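Local coordinates for flagellar hook-associated protein 2 (Bdellovibrio bacteriovorus, PDB 6KTY) that probably caps the growing tip of the bacterial flagellum, where it would promote flagellin polymerisation and keep unpolymerised subunits from leaking out, at residues N17-Q22 / V176-K181; Q39-P44 / P165-T170; G31-E36 / L172-T177; Q101-R106 / K114-G119. All blocks are in the same frame, centred on the assembly; numbering follows the deposited sequence.

Interaction 1: N17-Q22 / V176-K181; sequences NIVDGQ and VTLDFK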
loop_
_atom_site.group_PDB
_atom_site.type_symbol
_atom_site.label_atom_id
_atom_site.label_comp_id
_atom_site.label_asym_id
_atom_site.label_seq_id
_atom_site.Cartn_x
_atom_site.Cartn_y
_atom_site.Cartn_z
ATOM N N ASN A 17 -2.512 3.884 -11.012
ATOM C CA ASN A 17 -3.388 4.303 -9.909
ATOM C C ASN A 17 -2.632 5.106 -8.846
ATOM O O ASN A 17 -3.200 5.474 -7.809
ATOM C CB ASN A 17 -4.033 3.084 -9.270
ATOM C CG ASN A 17 -4.930 2.325 -10.253
ATOM O OD1 ASN A 17 -4.742 1.148 -10.468
ATOM N ND2 ASN A 17 -5.872 3.017 -10.862
ATOM N N ILE A 18 -1.354 5.364 -9.100
ATOM C CA ILE A 18 -0.593 6.330 -8.298
ATOM C C ILE A 18 -0.195 7.520 -9.146
ATOM O O ILE A 18 -0.444 8.684 -8.770
ATOM C CB ILE A 18 0.640 5.704 -7.569
ATOM C CG1 ILE A 18 0.170 4.632 -6.586
ATOM C CG2 ILE A 18 1.436 6.815 -6.824
ATOM C CD1 ILE A 18 1.299 3.837 -5.883
ATOM N N VAL A 19 0.414 7.250 -10.300
ATOM C CA VAL A 19 0.772 8.305 -11.230
ATOM C C VAL A 19 0.461 7.823 -12.637
ATOM O O VAL A 19 0.829 6.717 -12.989
ATOM C CB VAL A 19 2.272 8.646 -11.142
ATOM C CG1 VAL A 19 2.567 9.821 -12.082
ATOM C CG2 VAL A 19 2.668 9.006 -9.731
ATOM N N ASP A 20 -0.243 8.626 -13.432
ATOM C CA ASP A 20 -0.418 8.305 -14.844
ATOM C C ASP A 20 -0.083 9.564 -15.630
ATOM O O ASP A 20 0.285 10.598 -15.042
ATOM C CB ASP A 20 -1.853 7.837 -15.154
ATOM C CG ASP A 20 -1.926 6.902 -16.359
ATOM O OD1 ASP A 20 -0.935 6.756 -17.099
ATOM O OD2 ASP A 20 -2.982 6.301 -16.576
ATOM N N GLY A 21 -0.174 9.472 -16.953
ATOM C CA GLY A 21 0.181 10.588 -17.798
ATOM C C GLY A 21 -0.010 10.315 -19.268
ATOM O O GLY A 21 -0.406 9.218 -19.659
ATOM N N GLN A 22 0.264 11.338 -20.082
ATOM C CA GLN A 22 0.121 11.267 -21.543
ATOM C C GLN A 22 1.171 12.127 -22.258
ATOM O O GLN A 22 1.610 13.144 -21.704
ATOM C CB GLN A 22 -1.286 11.703 -21.939
ATOM C CG GLN A 22 -1.797 12.903 -21.174
ATOM C CD GLN A 22 -3.276 13.111 -21.354
ATOM O OE1 GLN A 22 -3.978 13.511 -20.417
ATOM N NE2 GLN A 22 -3.772 12.836 -22.561
ATOM N N VAL A 176 5.848 14.910 -21.097
ATOM C CA VAL A 176 4.657 14.258 -20.603
ATOM C C VAL A 176 3.963 15.116 -19.547
ATOM O O VAL A 176 4.620 15.787 -18.731
ATOM C CB VAL A 176 5.024 12.863 -20.035
ATOM C CG1 VAL A 176 3.959 12.339 -19.058
ATOM C CG2 VAL A 176 5.248 11.883 -21.184
ATOM N N THR A 177 2.635 15.078 -19.567
ATOM C CA THR A 177 1.829 15.629 -18.497
ATOM C C THR A 177 1.449 14.492 -17.552
ATOM O O THR A 177 0.730 13.576 -17.939
ATOM C CB THR A 177 0.586 16.350 -19.043
ATOM O OG1 THR A 177 1.022 17.477 -19.802
ATOM C CG2 THR A 177 -0.309 16.842 -17.927
ATOM N N LEU A 178 1.986 14.567 -16.329
ATOM C CA LEU A 178 1.715 13.621 -15.253
ATOM C C LEU A 178 0.520 14.116 -14.430
ATOM O O LEU A 178 0.417 15.308 -14.173
ATOM C CB LEU A 178 2.928 13.523 -14.306
ATOM C CG LEU A 178 4.265 12.977 -14.826
ATOM C CD1 LEU A 178 5.285 12.888 -13.682
ATOM C CD2 LEU A 178 4.064 11.610 -15.439
ATOM N N ASP A 179 -0.385 13.202 -14.075
ATOM C CA ASP A 179 -1.442 13.448 -13.107
ATOM C C ASP A 179 -1.268 12.491 -11.934
ATOM O O ASP A 179 -1.244 11.263 -12.124
ATOM C CB ASP A 179 -2.819 13.243 -13.763
ATOM C CG ASP A 179 -3.959 13.819 -12.926
ATOM O OD1 ASP A 179 -3.918 15.045 -12.588
ATOM O OD2 ASP A 179 -4.918 13.059 -12.611
ATOM N N PHE A 180 -1.133 13.038 -10.720
ATOM C CA PHE A 180 -1.028 12.192 -9.538
ATOM C C PHE A 180 -2.423 11.689 -9.156
ATOM O O PHE A 180 -3.333 12.501 -8.878
ATOM C CB PHE A 180 -0.360 12.948 -8.372
ATOM C CG PHE A 180 0.855 13.708 -8.787
ATOM C CD1 PHE A 180 1.784 13.135 -9.645
ATOM C CD2 PHE A 180 1.074 15.001 -8.345
ATOM C CE1 PHE A 180 2.913 13.839 -10.056
ATOM C CE2 PHE A 180 2.183 15.710 -8.762
ATOM C CZ PHE A 180 3.098 15.129 -9.634
ATOM N N LYS A 181 -2.597 10.370 -9.133
ATOM C CA LYS A 181 -3.919 9.771 -8.816
ATOM C C LYS A 181 -4.131 9.466 -7.325
ATOM O O LYS A 181 -5.269 9.368 -6.855
ATOM C CB LYS A 181 -4.095 8.500 -9.588
ATOM C CG LYS A 181 -3.838 8.567 -11.065
ATOM C CD LYS A 181 -4.812 9.465 -11.728
ATOM C CE LYS A 181 -4.807 9.260 -13.213
ATOM N NZ LYS A 181 -5.715 10.230 -13.873
#

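Interaction 2: Q39-P44 / P165-T170; sequences QLAQKP and PDNKST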
loop_
_atom_site.group_PDB
_atom_site.type_symbol
_atom_site.label_atom_id
_atom_site.label_comp_id
_atom_site.label_asym_id
_atom_site.label_seq_id
_atom_site.Cartn_x
_atom_site.Cartn_y
_atom_site.Cartn_z
ATOM N N GLN A 39 2.714 13.163 -0.877
ATOM C CA GLN A 39 1.451 13.758 -0.421
ATOM C C GLN A 39 0.811 14.445 -1.605
ATOM O O GLN A 39 1.522 15.089 -2.396
ATOM C CB GLN A 39 1.832 14.757 0.669
ATOM C CG GLN A 39 0.776 15.678 1.155
ATOM C CD GLN A 39 1.398 16.718 2.072
ATOM O OE1 GLN A 39 1.773 16.404 3.198
ATOM N NE2 GLN A 39 1.523 17.961 1.583
ATOM N N LEU A 40 -0.501 14.320 -1.758
ATOM C CA LEU A 40 -1.177 15.079 -2.784
ATOM C C LEU A 40 -1.175 16.558 -2.389
ATOM O O LEU A 40 -1.072 16.903 -1.216
ATOM C CB LEU A 40 -2.609 14.601 -2.979
ATOM C CG LEU A 40 -2.778 13.180 -3.514
ATOM C CD1 LEU A 40 -4.265 12.855 -3.471
ATOM C CD2 LEU A 40 -2.244 12.980 -4.948
ATOM N N ALA A 41 -1.277 17.432 -3.372
ATOM C CA ALA A 41 -1.556 18.839 -3.073
ATOM C C ALA A 41 -2.941 18.955 -2.390
ATOM O O ALA A 41 -3.847 18.212 -2.737
ATOM C CB ALA A 41 -1.508 19.656 -4.345
ATOM N N GLN A 42 -3.068 19.864 -1.419
ATOM C CA GLN A 42 -4.259 19.957 -0.568
ATOM C C GLN A 42 -4.935 21.315 -0.778
ATOM O O GLN A 42 -4.246 22.352 -0.828
ATOM C CB GLN A 42 -3.897 19.822 0.909
ATOM C CG GLN A 42 -3.042 18.655 1.273
ATOM C CD GLN A 42 -3.836 17.360 1.344
ATOM O OE1 GLN A 42 -4.792 17.258 2.092
ATOM N NE2 GLN A 42 -3.435 16.378 0.571
ATOM N N LYS A 43 -6.269 21.281 -0.901
ATOM C CA LYS A 43 -7.110 22.473 -0.904
ATOM C C LYS A 43 -7.240 23.023 0.503
ATOM O O LYS A 43 -7.331 22.250 1.444
ATOM C CB LYS A 43 -8.522 22.137 -1.391
ATOM C CG LYS A 43 -8.614 21.622 -2.793
ATOM C CD LYS A 43 -10.047 21.111 -3.041
ATOM C CE LYS A 43 -10.091 19.963 -4.047
ATOM N NZ LYS A 43 -10.320 18.630 -3.352
ATOM N N PRO A 44 -7.308 24.359 0.649
ATOM C CA PRO A 44 -7.650 24.899 1.969
ATOM C C PRO A 44 -9.118 24.530 2.230
ATOM O O PRO A 44 -9.901 24.478 1.270
ATOM C CB PRO A 44 -7.499 26.408 1.778
ATOM C CG PRO A 44 -7.847 26.605 0.328
ATOM C CD PRO A 44 -7.422 25.384 -0.398
ATOM N N PRO A 165 2.665 22.843 -6.809
ATOM C CA PRO A 165 1.413 23.505 -6.455
ATOM C C PRO A 165 0.140 22.673 -6.696
ATOM O O PRO A 165 -0.837 22.806 -5.936
ATOM C CB PRO A 165 1.424 24.770 -7.347
ATOM C CG PRO A 165 2.295 24.426 -8.490
ATOM C CD PRO A 165 3.347 23.495 -7.956
ATOM N N ASP A 166 0.158 21.839 -7.742
ATOM C CA ASP A 166 -0.985 21.057 -8.175
ATOM C C ASP A 166 -0.624 19.564 -8.239
ATOM O O ASP A 166 0.560 19.194 -8.137
ATOM C CB ASP A 166 -1.442 21.486 -9.571
ATOM C CG ASP A 166 -1.936 22.939 -9.623
ATOM O OD1 ASP A 166 -2.748 23.336 -8.751
ATOM O OD2 ASP A 166 -1.534 23.664 -10.567
ATOM N N ASN A 167 -1.640 18.738 -8.502
ATOM C CA ASN A 167 -1.478 17.297 -8.621
ATOM C C ASN A 167 -1.257 16.880 -10.052
ATOM O O ASN A 167 -1.827 15.903 -10.540
ATOM C CB ASN A 167 -2.658 16.579 -7.943
ATOM C CG ASN A 167 -2.634 16.800 -6.463
ATOM O OD1 ASN A 167 -1.618 16.567 -5.866
ATOM N ND2 ASN A 167 -3.718 17.269 -5.873
ATOM N N LYS A 168 -0.405 17.656 -10.701
ATOM C CA LYS A 168 0.032 17.389 -12.064
ATOM C C LYS A 168 1.402 18.015 -12.270
ATOM O O LYS A 168 1.804 18.873 -11.498
ATOM C CB LYS A 168 -0.959 17.928 -13.102
ATOM C CG LYS A 168 -1.270 19.420 -13.029
ATOM C CD LYS A 168 -2.014 19.895 -14.305
ATOM N N SER A 169 2.101 17.588 -13.313
ATOM C CA SER A 169 3.384 18.168 -13.669
ATOM C C SER A 169 3.706 17.903 -15.132
ATOM O O SER A 169 3.537 16.776 -15.632
ATOM C CB SER A 169 4.526 17.604 -12.816
ATOM O OG SER A 169 5.751 18.253 -13.147
ATOM N N THR A 170 4.178 18.949 -15.803
ATOM C CA THR A 170 4.812 18.809 -17.108
ATOM C C THR A 170 6.353 18.822 -16.994
ATOM O O THR A 170 7.039 18.601 -17.993
ATOM C CB THR A 170 4.352 19.918 -18.059
ATOM O OG1 THR A 170 4.740 21.190 -17.531
ATOM C CG2 THR A 170 2.828 19.895 -18.223
#

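Interaction 3: G31-E36 / L172-T177; sequences GDYAIE and LVPGVT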
loop_
_atom_site.group_PDB
_atom_site.type_symbol
_atom_site.label_atom_id
_atom_site.label_comp_id
_atom_site.label_asym_id
_atom_site.label_seq_id
_atom_site.Cartn_x
_atom_site.Cartn_y
_atom_site.Cartn_z
ATOM N N GLY A 31 13.423 7.699 -21.333
ATOM C CA GLY A 31 14.232 7.428 -20.153
ATOM C C GLY A 31 13.564 6.583 -19.083
ATOM O O GLY A 31 12.523 5.969 -19.316
ATOM N N ASP A 32 14.214 6.565 -17.921
ATOM C CA ASP A 32 13.855 5.771 -16.751
ATOM C C ASP A 32 13.627 6.812 -15.680
ATOM O O ASP A 32 14.561 7.539 -15.306
ATOM C CB ASP A 32 15.034 4.843 -16.371
ATOM C CG ASP A 32 14.805 4.026 -15.068
ATOM O OD1 ASP A 32 13.669 3.942 -14.513
ATOM O OD2 ASP A 32 15.809 3.431 -14.602
ATOM N N TYR A 33 12.389 6.905 -15.203
ATOM C CA TYR A 33 12.003 7.975 -14.296
ATOM C C TYR A 33 11.466 7.378 -12.990
ATOM O O TYR A 33 10.656 6.468 -13.012
ATOM C CB TYR A 33 10.969 8.873 -14.985
ATOM C CG TYR A 33 11.541 9.627 -16.187
ATOM C CD1 TYR A 33 12.321 10.752 -15.994
ATOM C CD2 TYR A 33 11.303 9.209 -17.507
ATOM C CE1 TYR A 33 12.864 11.451 -17.066
ATOM C CE2 TYR A 33 11.857 9.913 -18.605
ATOM C CZ TYR A 33 12.630 11.038 -18.359
ATOM O OH TYR A 33 13.182 11.799 -19.363
ATOM N N ALA A 34 11.980 7.852 -11.863
ATOM C CA ALA A 34 11.607 7.304 -10.559
ATOM C C ALA A 34 10.834 8.374 -9.809
ATOM O O ALA A 34 11.415 9.408 -9.443
ATOM C CB ALA A 34 12.828 6.913 -9.793
ATOM N N ILE A 35 9.533 8.129 -9.597
ATOM C CA ILE A 35 8.647 9.108 -8.963
ATOM C C ILE A 35 7.887 8.464 -7.838
ATOM O O ILE A 35 7.301 7.388 -8.014
ATOM C CB ILE A 35 7.603 9.697 -9.945
ATOM C CG1 ILE A 35 8.275 10.409 -11.103
ATOM C CG2 ILE A 35 6.715 10.728 -9.246
ATOM C CD1 ILE A 35 9.274 11.483 -10.691
ATOM N N GLU A 36 7.911 9.153 -6.702
ATOM C CA GLU A 36 7.164 8.825 -5.518
ATOM C C GLU A 36 6.204 9.970 -5.162
ATOM O O GLU A 36 6.645 11.110 -4.950
ATOM C CB GLU A 36 8.137 8.657 -4.360
ATOM C CG GLU A 36 7.486 8.116 -3.120
ATOM C CD GLU A 36 8.453 7.923 -1.980
ATOM O OE1 GLU A 36 9.642 7.707 -2.248
ATOM O OE2 GLU A 36 8.017 7.938 -0.809
ATOM N N LEU A 172 8.495 17.011 -14.515
ATOM C CA LEU A 172 9.190 15.837 -13.961
ATOM C C LEU A 172 9.635 14.825 -15.002
ATOM O O LEU A 172 10.716 14.242 -14.891
ATOM C CB LEU A 172 8.312 15.175 -12.920
ATOM C CG LEU A 172 8.169 16.089 -11.716
ATOM C CD1 LEU A 172 7.562 15.387 -10.557
ATOM C CD2 LEU A 172 9.585 16.623 -11.379
ATOM N N VAL A 173 8.785 14.613 -15.999
ATOM C CA VAL A 173 9.079 13.730 -17.108
ATOM C C VAL A 173 8.896 14.626 -18.309
ATOM O O VAL A 173 7.763 14.954 -18.657
ATOM C CB VAL A 173 8.121 12.515 -17.157
ATOM C CG1 VAL A 173 8.389 11.660 -18.416
ATOM C CG2 VAL A 173 8.271 11.682 -15.889
ATOM N N PRO A 174 10.012 15.093 -18.897
ATOM C CA PRO A 174 9.917 16.052 -19.998
ATOM C C PRO A 174 9.148 15.482 -21.182
ATOM O O PRO A 174 9.461 14.377 -21.647
ATOM C CB PRO A 174 11.389 16.307 -20.374
ATOM C CG PRO A 174 12.139 16.047 -19.119
ATOM C CD PRO A 174 11.416 14.881 -18.481
ATOM N N GLY A 175 8.146 16.222 -21.654
ATOM C CA GLY A 175 7.344 15.793 -22.800
ATOM C C GLY A 175 6.070 15.067 -22.403
ATOM O O GLY A 175 5.287 14.655 -23.270
ATOM N N VAL A 176 5.848 14.910 -21.097
ATOM C CA VAL A 176 4.657 14.258 -20.603
ATOM C C VAL A 176 3.963 15.116 -19.547
ATOM O O VAL A 176 4.620 15.787 -18.731
ATOM C CB VAL A 176 5.024 12.863 -20.035
ATOM C CG1 VAL A 176 3.959 12.339 -19.058
ATOM C CG2 VAL A 176 5.248 11.883 -21.184
ATOM N N THR A 177 2.635 15.078 -19.567
ATOM C CA THR A 177 1.829 15.629 -18.497
ATOM C C THR A 177 1.449 14.492 -17.552
ATOM O O THR A 177 0.730 13.576 -17.939
ATOM C CB THR A 177 0.586 16.350 -19.043
ATOM O OG1 THR A 177 1.022 17.477 -19.802
ATOM C CG2 THR A 177 -0.309 16.842 -17.927
#

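Interaction 4: Q101-R106 / K114-G119; sequences QVVEDR and KLLVSG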
loop_
_atom_site.group_PDB
_atom_site.type_symbol
_atom_site.label_atom_id
_atom_site.label_comp_id
_atom_site.label_asym_id
_atom_site.label_seq_id
_atom_site.Cartn_x
_atom_site.Cartn_y
_atom_site.Cartn_z
ATOM N N GLN A 101 -20.380 21.936 0.655
ATOM C CA GLN A 101 -21.343 20.840 0.655
ATOM C C GLN A 101 -21.679 20.455 2.070
ATOM O O GLN A 101 -20.928 20.769 3.030
ATOM C CB GLN A 101 -20.808 19.657 -0.162
ATOM C CG GLN A 101 -19.531 19.037 0.418
ATOM C CD GLN A 101 -18.921 17.961 -0.533
ATOM O OE1 GLN A 101 -18.417 18.274 -1.617
ATOM N NE2 GLN A 101 -18.972 16.716 -0.114
ATOM N N VAL A 102 -22.787 19.751 2.250
ATOM C CA VAL A 102 -23.115 19.302 3.614
ATOM C C VAL A 102 -22.815 17.805 3.694
ATOM O O VAL A 102 -23.264 17.049 2.859
ATOM C CB VAL A 102 -24.579 19.578 3.965
ATOM C CG1 VAL A 102 -24.930 18.968 5.299
ATOM C CG2 VAL A 102 -24.847 21.106 3.933
ATOM N N VAL A 103 -22.039 17.401 4.689
ATOM C CA VAL A 103 -21.692 16.006 4.849
ATOM C C VAL A 103 -22.345 15.500 6.138
ATOM O O VAL A 103 -22.760 16.304 6.986
ATOM C CB VAL A 103 -20.148 15.793 4.836
ATOM C CG1 VAL A 103 -19.523 16.292 3.520
ATOM C CG2 VAL A 103 -19.489 16.438 6.051
ATOM N N GLU A 104 -22.452 14.179 6.258
ATOM C CA GLU A 104 -22.971 13.540 7.447
ATOM C C GLU A 104 -21.826 12.811 8.152
ATOM O O GLU A 104 -21.148 11.974 7.549
ATOM C CB GLU A 104 -24.075 12.556 7.074
ATOM C CG GLU A 104 -24.936 12.212 8.247
ATOM C CD GLU A 104 -26.240 11.529 7.880
ATOM O OE1 GLU A 104 -26.980 11.178 8.828
ATOM O OE2 GLU A 104 -26.523 11.367 6.668
ATOM N N ASP A 105 -21.591 13.158 9.411
ATOM C CA ASP A 105 -20.525 12.580 10.202
ATOM C C ASP A 105 -21.107 11.983 11.460
ATOM O O ASP A 105 -21.498 12.707 12.385
ATOM C CB ASP A 105 -19.486 13.639 10.560
ATOM C CG ASP A 105 -18.372 13.114 11.492
ATOM O OD1 ASP A 105 -18.231 11.894 11.720
ATOM O OD2 ASP A 105 -17.637 13.960 12.014
ATOM N N ARG A 106 -21.122 10.654 11.514
ATOM C CA ARG A 106 -21.720 9.918 12.645
ATOM C C ARG A 106 -20.913 9.897 13.948
ATOM O O ARG A 106 -21.316 9.225 14.905
ATOM C CB ARG A 106 -21.984 8.468 12.242
ATOM C CG ARG A 106 -22.893 8.305 11.050
ATOM C CD ARG A 106 -24.142 9.136 11.179
ATOM N NE ARG A 106 -25.232 8.658 10.330
ATOM C CZ ARG A 106 -25.985 7.583 10.586
ATOM N NH1 ARG A 106 -25.771 6.827 11.663
ATOM N NH2 ARG A 106 -26.952 7.240 9.741
ATOM N N LYS A 114 -22.733 18.351 8.844
ATOM C CA LYS A 114 -21.698 19.387 8.860
ATOM C C LYS A 114 -21.502 20.077 7.544
ATOM O O LYS A 114 -21.644 19.453 6.470
ATOM C CB LYS A 114 -20.394 18.791 9.339
ATOM C CG LYS A 114 -20.451 18.393 10.789
ATOM C CD LYS A 114 -19.226 17.642 11.162
ATOM C CE LYS A 114 -19.314 17.193 12.622
ATOM N NZ LYS A 114 -18.088 16.529 13.109
ATOM N N LEU A 115 -21.234 21.379 7.611
ATOM C CA LEU A 115 -20.928 22.154 6.417
ATOM C C LEU A 115 -19.429 22.042 6.183
ATOM O O LEU A 115 -18.639 22.258 7.106
ATOM C CB LEU A 115 -21.338 23.618 6.581
ATOM C CG LEU A 115 -21.061 24.550 5.391
ATOM C CD1 LEU A 115 -22.049 24.284 4.244
ATOM C CD2 LEU A 115 -21.151 25.997 5.854
ATOM N N LEU A 116 -19.064 21.624 4.975
ATOM C CA LEU A 116 -17.670 21.574 4.536
ATOM C C LEU A 116 -17.472 22.642 3.472
ATOM O O LEU A 116 -18.181 22.649 2.450
ATOM C CB LEU A 116 -17.353 20.188 3.952
ATOM C CG LEU A 116 -16.034 20.019 3.145
ATOM C CD1 LEU A 116 -14.839 20.159 4.084
ATOM C CD2 LEU A 116 -15.967 18.648 2.427
ATOM N N VAL A 117 -16.513 23.530 3.670
ATOM C CA VAL A 117 -16.259 24.580 2.671
ATOM C C VAL A 117 -14.777 24.421 2.233
ATOM O O VAL A 117 -13.886 24.430 3.072
ATOM C CB VAL A 117 -16.523 25.956 3.266
ATOM C CG1 VAL A 117 -16.223 27.068 2.277
ATOM C CG2 VAL A 117 -17.987 26.068 3.798
ATOM N N SER A 118 -14.525 24.290 0.940
ATOM C CA SER A 118 -13.163 24.093 0.459
ATOM C C SER A 118 -12.828 25.052 -0.684
ATOM O O SER A 118 -13.705 25.413 -1.468
ATOM C CB SER A 118 -12.991 22.645 0.071
ATOM O OG SER A 118 -13.691 22.411 -1.146
ATOM N N GLY A 119 -11.568 25.494 -0.748
ATOM C CA GLY A 119 -11.073 26.270 -1.886
ATOM C C GLY A 119 -11.136 25.397 -3.111
ATOM O O GLY A 119 -11.267 24.177 -3.001
#

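Interaction 1: N17-Q22 / V176-K181
The shortest polar bond here runs from K181 N to I18 O, at 2.8 Å. The donor stands well above the carbonyl plane of I18, 47° out of it. Beside it, K181 CB packs on N17 O. Further along, D20 and D179 form an antiparallel hydrogen-bonded pair: D20 N reaches D179 O, and D179 N reaches D20 O at 2.9 Å. Q22 and T177 exchange backbone bonds in the same way, both 3.1 Å long between N and O. Between these two pairs lies G21, opposite L178. The two backbones come very close there, with G21 CA only 3.0 Å from T177 O. G21 has no side chain, which allows this close approach.

One face of this small sheet is apolar. V19 CG1 stands anti to its backbone N (chi1 -177°) and meets two side chains. It touches L178 CD2 at 4.1 Å and lies at the edge of the F180 ring, 4.2 Å from CD1. V37 of strand 32-39 also touches V19 and F180 on this face.

The other face is polar. K181 bends at CG (chi2 -64°), and its CE passes D20 CB at 3.8 Å. NZ then forms a salt bridge with D179 OD2, on the anti lone pair. D179 OD1 has a separate partner, R190 of the second subunit, which also binds F180 O. The alternation of hydrogen-bonded and non-hydrogen-bonded pairs is that of an antiparallel beta sheet. Here 19-21 is an outer strand of a small three-stranded sheet, paired with 178-180.

Interaction 2: Q39-P44 / P165-T170
Two hydrogen bonds join the side-chain amide of N167 to the backbone of A41. A41 N gives a short bond of 2.7 Å to N167 OD1, in the carbonyl plane and on a lone pair. N167 ND2 returns a longer bond of 3.3 Å to A41 O. That acceptor lies only 6° out of the amide plane, and the N-H points almost straight at it, at 170°. The two bonds fix the rotation of the amide. With CG anti to its own carbonyl carbon (chi1 -67°), N167 reaches across to the loop 39-44.

An asparagine side chain thus pairs with both polar backbone groups of one residue, much as a neighbouring strand would. It ties the link between strands 32-39 and 45-48 to the loop before strand 168-169. Q42 NE2 also bonds L40 O, from above the carbonyl plane, and has a further partner in E188 of the second subunit.

The remaining contacts are packing. A41 CB sits 3.4 Å from N167 OD1 and 3.6 Å from P165 O. L40 crosses N167 at about a right angle, its CD2 3.8 Å from N167 OD1. F180 touches both L40 and N167, and R190 of the second subunit packs on the same two residues.

Interaction 3: G31-E36 / L172-T177
V173 lies over one face of the Y33 ring, the two side chains crossing at a slant. Both methyls of the valine take part. CG1 makes a CH-pi contact, 4.1 Å from the ring centroid and 21° off the ring normal. It is offset toward the rim, where CD2 and CE2 are its nearest ring atoms. CG2 covers the inner end of the ring, 3.9 Å from Y33 CG. V173 CG1 stands anti to its backbone N (chi1 175°) and CG2 anti to the carbonyl carbon, a spread that sets one methyl at each place.

P174 meets the far end of the tyrosine. Its CD lies 3.7 Å from Y33 OH and 4.0 Å from CE1. Two residues on along strand 32-39, I35 also points at the loop, and its CD1 touches L172 CD1 at 4.3 Å.

V173 and P174 begin a type II beta turn closed by V176 N to V173 O, with G175 at a position where glycine is called for. L191 of strand 189-192 packs on Y33 and I35, while K99 of the third subunit packs on Y33. Contact between the segments is by van der Waals and CH-pi packing, so shape fit and burial of apolar surface hold this turn against the five-stranded sheet.

Interaction 4: Q101-R106 / K114-G119
A beta hairpin made by strands 98-104 and 113-119 carries this contact, at one side of a four-stranded antiparallel sheet. Q101 pairs with L116 and V103 with K114, each through two backbone hydrogen bonds. V103 N to K114 O is the shortest, at 2.7 Å. V102 faces L115 between them, and V102 CA makes a CA-H...O contact of 3.2 Å with K114 O.

On the face of Q101, V103, K114 and L116, Q101 and L116 lie side by side, with Q101 CG 4.1 Å from L116 CD2. V103 CG2 touches K114 CB, also at 4.1 Å. M47 of strand 45-48 packs on V103 and L116. On the other face V102 CG2 meets L115 CD1 at 4.2 Å, and M88 of helix 84-94 touches both.

K114 is extended beyond CG and crosses D105 obliquely. Its NZ forms a salt bridge of 2.8 Å with D105 OD2, on the anti side and 28° out of the carboxylate plane. D105 OD1 accepts from K107 N and from E163 N of the second subunit. Both carboxylate oxygens are therefore engaged, and three donors would stabilise the negative charge of this buried aspartate.

How the interactions relate
In this fragment of the longer cap protein, read from the N terminus, 17-22 pairs with 176-181, so interaction 1 closes the widest loop. Next, 31-36 returns to 172-177, and interaction 3 ends on the same stretch, sharing V176 and T177. Interaction 2 closes a loop from 39-44 to 165-170, nested inside both. The hairpin of interaction 4 is nested within all three. Interactions 1 and 2 meet in one three-stranded sheet, where 178-180 lies between 19-21 and 168-169. L178 of interaction 1 packs on L172 and V173 of interaction 3. Interaction 4 belongs to the other sheet-containing part of the chain, joined through 39-44: P44 O probably bonds G119 N.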